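Long-range contacts in prolyl-tRNA synthetase (PDB 3IAL), which probably attaches L-proline to tRNA(Pro) at the cost of ATP, and is seen here with prolyl-adenylate bound: residues Met230-Leu236 with Cys514-Tyr518; Ser199-Cys203 with Lys425-Lys429; Cys443-Ile449 with Cys501-Gly505. Residues are numbered along the deposited sequence.

Interaction 1. Residues Met230-Leu236 with Cys514-Tyr518; sequences MPCGRVL and CAKSY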
loop_
_atom_site.group_PDB
_atom_site.type_symbol
_atom_site.label_atom_id
_atom_site.label_comp_id
_atom_site.label_asym_id
_atom_site.label_seq_id
_atom_site.Cartn_x
_atom_site.Cartn_y
_atom_site.Cartn_z
ATOM N N MET B 230 24.136 13.259 5.621
ATOM C CA MET B 230 23.103 14.288 5.597
ATOM C C MET B 230 23.748 15.679 5.597
ATOM O O MET B 230 24.931 15.808 5.935
ATOM C CB MET B 230 22.191 14.116 6.809
ATOM C CG MET B 230 21.419 12.797 6.785
ATOM S SD MET B 230 20.041 12.836 5.625
ATOM C CE MET B 230 18.905 13.883 6.517
ATOM N N PRO B 231 22.983 16.722 5.219
ATOM C CA PRO B 231 23.567 18.074 5.110
ATOM C C PRO B 231 24.181 18.631 6.394
ATOM O O PRO B 231 25.026 19.504 6.312
ATOM C CB PRO B 231 22.383 18.945 4.661
ATOM C CG PRO B 231 21.447 18.004 4.000
ATOM C CD PRO B 231 21.599 16.684 4.708
ATOM N N CYS B 232 23.768 18.130 7.556
ATOM C CA CYS B 232 24.357 18.528 8.840
ATOM C C CYS B 232 25.728 17.887 9.086
ATOM O O CYS B 232 26.443 18.308 9.978
ATOM C CB CYS B 232 23.421 18.162 9.995
ATOM S SG CYS B 232 22.996 16.376 10.086
ATOM N N GLY B 233 26.085 16.864 8.310
ATOM C CA GLY B 233 27.365 16.186 8.478
ATOM C C GLY B 233 27.297 14.899 9.281
ATOM O O GLY B 233 28.287 14.168 9.357
ATOM N N ARG B 234 26.147 14.620 9.894
ATOM C CA ARG B 234 25.907 13.313 10.507
ATOM C C ARG B 234 25.492 12.338 9.424
ATOM O O ARG B 234 25.007 12.756 8.367
ATOM C CB ARG B 234 24.787 13.362 11.537
ATOM C CG ARG B 234 24.962 14.322 12.687
ATOM C CD ARG B 234 23.868 14.059 13.720
ATOM N NE ARG B 234 23.735 15.141 14.690
ATOM C CZ ARG B 234 23.150 16.316 14.452
ATOM N NH1 ARG B 234 22.634 16.599 13.255
ATOM N NH2 ARG B 234 23.088 17.226 15.423
ATOM N N VAL B 235 25.674 11.046 9.683
ATOM C CA VAL B 235 25.167 10.000 8.787
ATOM C C VAL B 235 23.849 9.421 9.324
ATOM O O VAL B 235 23.621 9.361 10.537
ATOM C CB VAL B 235 26.168 8.838 8.600
ATOM C CG1 VAL B 235 27.439 9.319 7.917
ATOM C CG2 VAL B 235 26.472 8.159 9.945
ATOM N N LEU B 236 23.004 8.976 8.402
ATOM C CA LEU B 236 21.734 8.363 8.724
ATOM C C LEU B 236 21.718 6.949 8.157
ATOM O O LEU B 236 21.891 6.773 6.952
ATOM C CB LEU B 236 20.616 9.200 8.088
ATOM C CG LEU B 236 19.173 8.809 8.403
ATOM C CD1 LEU B 236 18.900 8.978 9.897
ATOM C CD2 LEU B 236 18.207 9.640 7.568
ATOM N N CYS B 514 34.259 6.305 10.306
ATOM C CA CYS B 514 33.773 6.856 11.554
ATOM C C CYS B 514 32.893 8.058 11.221
ATOM O O CYS B 514 33.171 8.778 10.259
ATOM C CB CYS B 514 34.973 7.271 12.418
ATOM S SG CYS B 514 34.648 8.498 13.653
ATOM N N ALA B 515 31.852 8.275 12.023
ATOM C CA ALA B 515 30.939 9.402 11.825
ATOM C C ALA B 515 30.020 9.638 13.022
ATOM O O ALA B 515 29.769 8.732 13.820
ATOM C CB ALA B 515 30.087 9.191 10.578
ATOM N N LYS B 516 29.531 10.872 13.126
ATOM C CA LYS B 516 28.414 11.205 13.994
ATOM C C LYS B 516 27.148 10.674 13.353
ATOM O O LYS B 516 26.919 10.872 12.160
ATOM C CB LYS B 516 28.257 12.716 14.146
ATOM C CG LYS B 516 29.135 13.362 15.181
ATOM C CD LYS B 516 28.504 14.673 15.625
ATOM C CE LYS B 516 29.332 15.397 16.657
ATOM N NZ LYS B 516 28.469 16.299 17.484
ATOM N N SER B 517 26.313 10.030 14.154
ATOM C CA SER B 517 25.115 9.378 13.664
ATOM C C SER B 517 23.883 10.097 14.175
ATOM O O SER B 517 23.937 10.756 15.210
ATOM C CB SER B 517 25.097 7.935 14.163
ATOM O OG SER B 517 23.964 7.232 13.686
ATOM N N TYR B 518 22.785 9.969 13.428
ATOM C CA TYR B 518 21.445 10.317 13.911
ATOM C C TYR B 518 20.959 9.203 14.818
ATOM O O TYR B 518 21.332 8.044 14.617
ATOM C CB TYR B 518 20.443 10.461 12.754
ATOM C CG TYR B 518 20.346 11.847 12.191
ATOM C CD1 TYR B 518 21.104 12.225 11.096
ATOM C CD2 TYR B 518 19.503 12.793 12.769
ATOM C CE1 TYR B 518 21.025 13.511 10.575
ATOM C CE2 TYR B 518 19.418 14.079 12.258
ATOM C CZ TYR B 518 20.182 14.428 11.153
ATOM O OH TYR B 518 20.121 15.701 10.635
ATOM O OXT TYR B 518 20.176 9.432 15.743
HETATM O O HOH W 1 30.033 12.864 10.944
#

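Interaction 2. Residues Ser199-Cys203 with Lys425-Lys429; sequences SDELC and KARLK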
loop_
_atom_site.group_PDB
_atom_site.type_symbol
_atom_site.label_atom_id
_atom_site.label_comp_id
_atom_site.label_asym_id
_atom_site.label_seq_id
_atom_site.Cartn_x
_atom_site.Cartn_y
_atom_site.Cartn_z
ATOM N N SER B 199 19.745 5.513 -5.838
ATOM C CA SER B 199 20.594 6.178 -6.839
ATOM C C SER B 199 19.923 6.393 -8.201
ATOM O O SER B 199 19.844 7.524 -8.672
ATOM C CB SER B 199 21.910 5.414 -7.010
ATOM O OG SER B 199 22.687 5.497 -5.821
ATOM N N ASP B 200 19.436 5.328 -8.832
ATOM C CA ASP B 200 18.817 5.462 -10.157
ATOM C C ASP B 200 17.575 6.351 -10.105
ATOM O O ASP B 200 17.338 7.142 -11.022
ATOM C CB ASP B 200 18.428 4.103 -10.751
ATOM C CG ASP B 200 19.619 3.185 -10.995
ATOM O OD1 ASP B 200 20.786 3.601 -10.834
ATOM O OD2 ASP B 200 19.380 2.023 -11.362
ATOM N N GLU B 201 16.786 6.222 -9.038
ATOM C CA GLU B 201 15.507 6.931 -8.939
ATOM C C GLU B 201 15.541 8.180 -8.043
ATOM O O GLU B 201 15.085 9.244 -8.466
ATOM C CB GLU B 201 14.401 5.965 -8.512
ATOM C CG GLU B 201 14.130 4.863 -9.560
ATOM C CD GLU B 201 13.526 5.398 -10.860
ATOM O OE1 GLU B 201 12.562 6.183 -10.806
ATOM O OE2 GLU B 201 14.010 5.016 -11.942
ATOM N N LEU B 202 16.095 8.075 -6.836
ATOM C CA LEU B 202 16.138 9.227 -5.921
ATOM C C LEU B 202 17.420 10.035 -6.011
ATOM O O LEU B 202 17.584 11.002 -5.277
ATOM C CB LEU B 202 15.886 8.798 -4.472
ATOM C CG LEU B 202 14.517 8.166 -4.246
ATOM C CD1 LEU B 202 14.429 7.661 -2.807
ATOM C CD2 LEU B 202 13.382 9.145 -4.583
ATOM N N CYS B 203 18.315 9.647 -6.918
ATOM C CA CYS B 203 19.501 10.440 -7.246
ATOM C C CYS B 203 20.421 10.794 -6.082
ATOM O O CYS B 203 21.013 11.874 -6.081
ATOM C CB CYS B 203 19.079 11.731 -7.954
ATOM S SG CYS B 203 18.081 11.460 -9.409
ATOM N N LYS B 425 17.165 14.915 -13.344
ATOM C CA LYS B 425 17.639 13.798 -12.528
ATOM C C LYS B 425 19.150 13.685 -12.530
ATOM O O LYS B 425 19.766 13.538 -11.475
ATOM C CB LYS B 425 17.076 12.475 -13.053
ATOM C CG LYS B 425 15.707 12.103 -12.522
ATOM C CD LYS B 425 15.223 10.794 -13.122
ATOM C CE LYS B 425 16.005 9.583 -12.607
ATOM N NZ LYS B 425 15.357 8.320 -13.046
ATOM N N ALA B 426 19.740 13.732 -13.726
ATOM C CA ALA B 426 21.183 13.574 -13.886
ATOM C C ALA B 426 21.971 14.712 -13.223
ATOM O O ALA B 426 23.043 14.460 -12.667
ATOM C CB ALA B 426 21.559 13.433 -15.373
ATOM N N ARG B 427 21.445 15.941 -13.255
ATOM C CA ARG B 427 22.069 17.049 -12.509
ATOM C C ARG B 427 21.940 16.857 -10.987
ATOM O O ARG B 427 22.901 17.094 -10.251
ATOM C CB ARG B 427 21.492 18.413 -12.908
ATOM C CG ARG B 427 21.827 18.841 -14.333
ATOM C CD ARG B 427 21.374 20.267 -14.630
ATOM N NE ARG B 427 19.946 20.490 -14.393
ATOM C CZ ARG B 427 18.972 20.320 -15.289
ATOM N NH1 ARG B 427 19.231 19.901 -16.525
ATOM N NH2 ARG B 427 17.716 20.569 -14.942
ATOM N N LEU B 428 20.767 16.437 -10.512
ATOM C CA LEU B 428 20.586 16.160 -9.079
ATOM C C LEU B 428 21.567 15.071 -8.611
ATOM O O LEU B 428 22.205 15.202 -7.562
ATOM C CB LEU B 428 19.149 15.720 -8.772
ATOM C CG LEU B 428 17.994 16.714 -8.950
ATOM C CD1 LEU B 428 16.690 16.057 -8.479
ATOM C CD2 LEU B 428 18.212 18.034 -8.221
ATOM N N LYS B 429 21.678 14.013 -9.412
ATOM C CA LYS B 429 22.537 12.860 -9.122
ATOM C C LYS B 429 24.003 13.258 -9.014
ATOM O O LYS B 429 24.680 12.911 -8.043
ATOM C CB LYS B 429 22.372 11.818 -10.235
ATOM C CG LYS B 429 22.765 10.405 -9.885
ATOM C CD LYS B 429 22.384 9.473 -11.039
ATOM C CE LYS B 429 22.899 8.064 -10.833
ATOM N NZ LYS B 429 24.387 7.988 -10.916
HETATM O O HOH W 2 12.712 8.312 -12.219
#

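Interaction 3. Residues Cys443-Ile449 with Cys501-Gly505; sequences CKSFDEI and CALSG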
loop_
_atom_site.group_PDB
_atom_site.type_symbol
_atom_site.label_atom_id
_atom_site.label_comp_id
_atom_site.label_asym_id
_atom_site.label_seq_id
_atom_site.Cartn_x
_atom_site.Cartn_y
_atom_site.Cartn_z
ATOM N N CYS B 443 41.972 9.870 6.828
ATOM C CA CYS B 443 42.670 10.315 8.039
ATOM C C CYS B 443 43.728 9.294 8.456
ATOM O O CYS B 443 43.496 8.084 8.376
ATOM C CB CYS B 443 41.675 10.537 9.178
ATOM S SG CYS B 443 40.375 11.732 8.779
ATOM N N LYS B 444 44.884 9.797 8.893
ATOM C CA LYS B 444 46.033 8.956 9.245
ATOM C C LYS B 444 46.323 8.949 10.745
ATOM O O LYS B 444 47.365 8.447 11.162
ATOM C CB LYS B 444 47.294 9.444 8.518
ATOM C CG LYS B 444 47.195 9.457 6.997
ATOM C CD LYS B 444 48.576 9.626 6.330
ATOM C CE LYS B 444 49.168 11.018 6.550
ATOM N NZ LYS B 444 49.743 11.214 7.920
ATOM N N SER B 445 45.413 9.496 11.551
ATOM C CA SER B 445 45.633 9.603 12.991
ATOM C C SER B 445 44.352 9.903 13.759
ATOM O O SER B 445 43.368 10.347 13.191
ATOM C CB SER B 445 46.660 10.702 13.287
ATOM O OG SER B 445 46.061 11.982 13.189
ATOM N N PHE B 446 44.391 9.674 15.066
ATOM C CA PHE B 446 43.285 10.019 15.948
ATOM C C PHE B 446 42.903 11.493 15.793
ATOM O O PHE B 446 41.719 11.815 15.627
ATOM C CB PHE B 446 43.651 9.711 17.401
ATOM C CG PHE B 446 42.490 9.761 18.345
ATOM C CD1 PHE B 446 41.649 8.669 18.491
ATOM C CD2 PHE B 446 42.249 10.895 19.112
ATOM C CE1 PHE B 446 40.573 8.710 19.382
ATOM C CE2 PHE B 446 41.175 10.941 20.001
ATOM C CZ PHE B 446 40.340 9.843 20.134
ATOM N N ASP B 447 43.905 12.370 15.819
ATOM C CA ASP B 447 43.695 13.816 15.720
ATOM C C ASP B 447 43.046 14.229 14.404
ATOM O O ASP B 447 42.161 15.082 14.398
ATOM C CB ASP B 447 45.020 14.573 15.887
ATOM C CG ASP B 447 45.538 14.553 17.326
ATOM O OD1 ASP B 447 44.813 14.077 18.228
ATOM O OD2 ASP B 447 46.676 15.019 17.550
ATOM N N GLU B 448 43.484 13.628 13.300
ATOM C CA GLU B 448 42.907 13.926 11.991
ATOM C C GLU B 448 41.444 13.490 11.877
ATOM O O GLU B 448 40.637 14.195 11.269
ATOM C CB GLU B 448 43.735 13.299 10.872
ATOM C CG GLU B 448 45.055 14.028 10.599
ATOM C CD GLU B 448 45.791 13.507 9.368
ATOM O OE1 GLU B 448 45.232 12.665 8.635
ATOM O OE2 GLU B 448 46.938 13.949 9.133
ATOM N N ILE B 449 41.101 12.341 12.463
ATOM C CA ILE B 449 39.706 11.889 12.503
ATOM C C ILE B 449 38.846 12.860 13.316
ATOM O O ILE B 449 37.758 13.242 12.887
ATOM C CB ILE B 449 39.561 10.489 13.138
ATOM C CG1 ILE B 449 40.262 9.422 12.289
ATOM C CG2 ILE B 449 38.098 10.128 13.280
ATOM C CD1 ILE B 449 40.369 8.085 12.980
ATOM N N CYS B 501 47.609 0.878 10.753
ATOM C CA CYS B 501 46.423 1.358 11.444
ATOM C C CYS B 501 46.653 2.770 11.953
ATOM O O CYS B 501 47.638 3.022 12.643
ATOM C CB CYS B 501 46.096 0.428 12.616
ATOM S SG CYS B 501 44.791 0.985 13.742
ATOM N N ALA B 502 45.731 3.675 11.623
ATOM C CA ALA B 502 45.794 5.077 12.059
ATOM C C ALA B 502 45.808 5.266 13.577
ATOM O O ALA B 502 46.259 6.301 14.062
ATOM C CB ALA B 502 44.621 5.857 11.477
ATOM N N LEU B 503 45.288 4.294 14.325
ATOM C CA LEU B 503 45.085 4.477 15.756
ATOM C C LEU B 503 46.096 3.734 16.636
ATOM O O LEU B 503 46.568 4.292 17.623
ATOM C CB LEU B 503 43.653 4.100 16.135
ATOM C CG LEU B 503 42.558 4.865 15.378
ATOM C CD1 LEU B 503 41.190 4.511 15.924
ATOM C CD2 LEU B 503 42.771 6.385 15.419
ATOM N N SER B 504 46.430 2.498 16.274
ATOM C CA SER B 504 47.303 1.641 17.088
ATOM C C SER B 504 48.732 1.554 16.568
ATOM O O SER B 504 49.640 1.190 17.318
ATOM C CB SER B 504 46.731 0.218 17.147
ATOM O OG SER B 504 46.741 -0.398 15.864
ATOM N N GLY B 505 48.931 1.858 15.288
ATOM C CA GLY B 505 50.229 1.677 14.643
ATOM C C GLY B 505 50.484 0.271 14.115
ATOM O O GLY B 505 51.477 0.041 13.419
HETATM O O HOH W 3 46.760 8.550 16.365
#

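Interaction 1. Residues Met230-Leu236 with Cys514-Tyr518
The two backbones run parallel and meet in a single beta bridge, Val235 with Ser517. Val235 N donates to Lys516 O (2.8 Å), and Tyr518 N donates to Val235 O (3.1 Å). Water 1 extends the pairing from Gly233 O to Lys516 N. Before the bridge, Met230-Gly233 forms a type I turn. Gly233 N bonds to Met230 O (2.8 Å) and Met230 N to Arg234 O (2.9 Å), with Gly233 at positive phi. This is a 3:5 hairpin with a G1 bulge, joining strands 222-229 and 235-245 of the class II catalytic core. The C-terminal tail lies along it, and its carboxylate forms a salt bridge with Arg164. The Tyr518 ring fills the space beside the turn. Arg234 CD lies over one Tyr518 ring face, a CH-pi contact 4.2 Å from the centroid. Cys232 SG comes within 3.0 Å of Tyr518 OH. Met230 CG packs on Tyr518 CE1 (3.9 Å), and Leu236 CD1 on Tyr518 CB (3.6 Å). Val235 CG1 meets Ala515 CB at 3.8 Å.

Interaction 2. Residues Ser199-Cys203 with Lys425-Lys429
The polar part of this contact gathers round the Lys425 amino group. Lys425 NZ makes a weak hydrogen bond to Asp200 O (3.1 Å), a backbone carbonyl in the last turn of helix 180-201. The same NZ forms a long salt bridge with Glu201 OE2 (3.7 Å). Water 2 links the two charges more closely. It accepts from Lys425 NZ at 2.8 Å and donates to Glu201 OE1 at 2.6 Å.

The close backbone packing centres on Cys203. This residue has positive phi (56°), so the chain turns off there after the helix. Cys203 N still reaches back to Ser199 O (3.1 Å, weak). The turn brings Cys203 against helix 416-438, where its CA is 4.3 Å from Lys429 CA. Lys429 CA makes a nearly straight CA-H...O contact with Cys203 O (3.5 Å).

One apolar pair joins the side chains, with Cys203 CB 4.1 Å from Leu428 CB. Two plain van der Waals approaches lie beside it. Lys429 CB is 4.0 Å from Cys203 CB, and Lys429 CE passes Ser199 O at 3.8 Å.

The result is a helix C-terminus set against the side of another helix. It joins helix 180-201 of the class II catalytic core to the flank of helix 416-438. His285, at the end of helix 276-285, closes the junction by touching both Cys203 and Leu428.

Interaction 3. Residues Cys443-Ile449 with Cys501-Gly505
Both segments belong to the C-terminal domain of prolyl-tRNA synthetase. Cys443-Ile449 leads into the helix of a beta-alpha-beta crossover, between parallel strands 440-442 and 459-464. Cys501-Gly505 is a tight loop. Cys501 SG accepts from Leu503 N and Ser504 N, both at 3.4 Å. This resembles the knuckles of zinc-binding relatives, with Ser504 where a second cysteine might be expected. No metal is present in these coordinates.

The first segment starts at Cys443, whose O lies 4.0 Å from Ala502 CB. Ala502 CB then comes closer to the next residue, 3.6 Å from Lys444 C. Lys444 N donates to Glu448 OE1 (2.9 Å), which ties the entry to the first helical turn. Ser445 is the N-cap. Its OG accepts from Glu448 N at 3.1 Å. On the loop side, Ser445 CA makes a CA-H...O contact with Ala502 O (3.5 Å).

Phe446 begins the helix. Its N does not bond directly to the loop. Water 3 accepts from Phe446 N (2.9 Å) and donates to Ala502 O (3.3 Å). The CA-CB bond of Leu503 points sideways, but its CD2 methyl reaches the start of the helix. Leu503 CD2 lies 3.7 Å from Phe446 N, 4.0 Å from Phe446 CB, and at the edge of the Phe446 ring. Helix 472-482 borders the same apolar cluster, with Leu478 touching Phe446 and Ile449. One turn on, Ile449 N bonds to Ser445 O (3.1 Å), and Ile449 CD1 meets Leu503 CD2 at 3.8 Å.

In the fold
From the N terminus, the chain first passes 199-203 and then 230-236, both in the catalytic core. Interaction 2 closes first, when helix 416-438 comes back against helix 180-201. Further on, interaction 3 opens at 443-449 and closes at 501-505. It ties the start of helix 446-455 to the loop before strand 510-515, some fifty residues later. Interaction 1 closes last, at the C-terminal end. Interactions 1 and 2 therefore cross, interaction 3 nests inside interaction 1, and interactions 2 and 3 follow in series. Interactions 1 and 2 tie later parts of the chain to the core. Interactions 1 and 3 touch, with Cys514 SG 3.8 Å from Ile449 CG2.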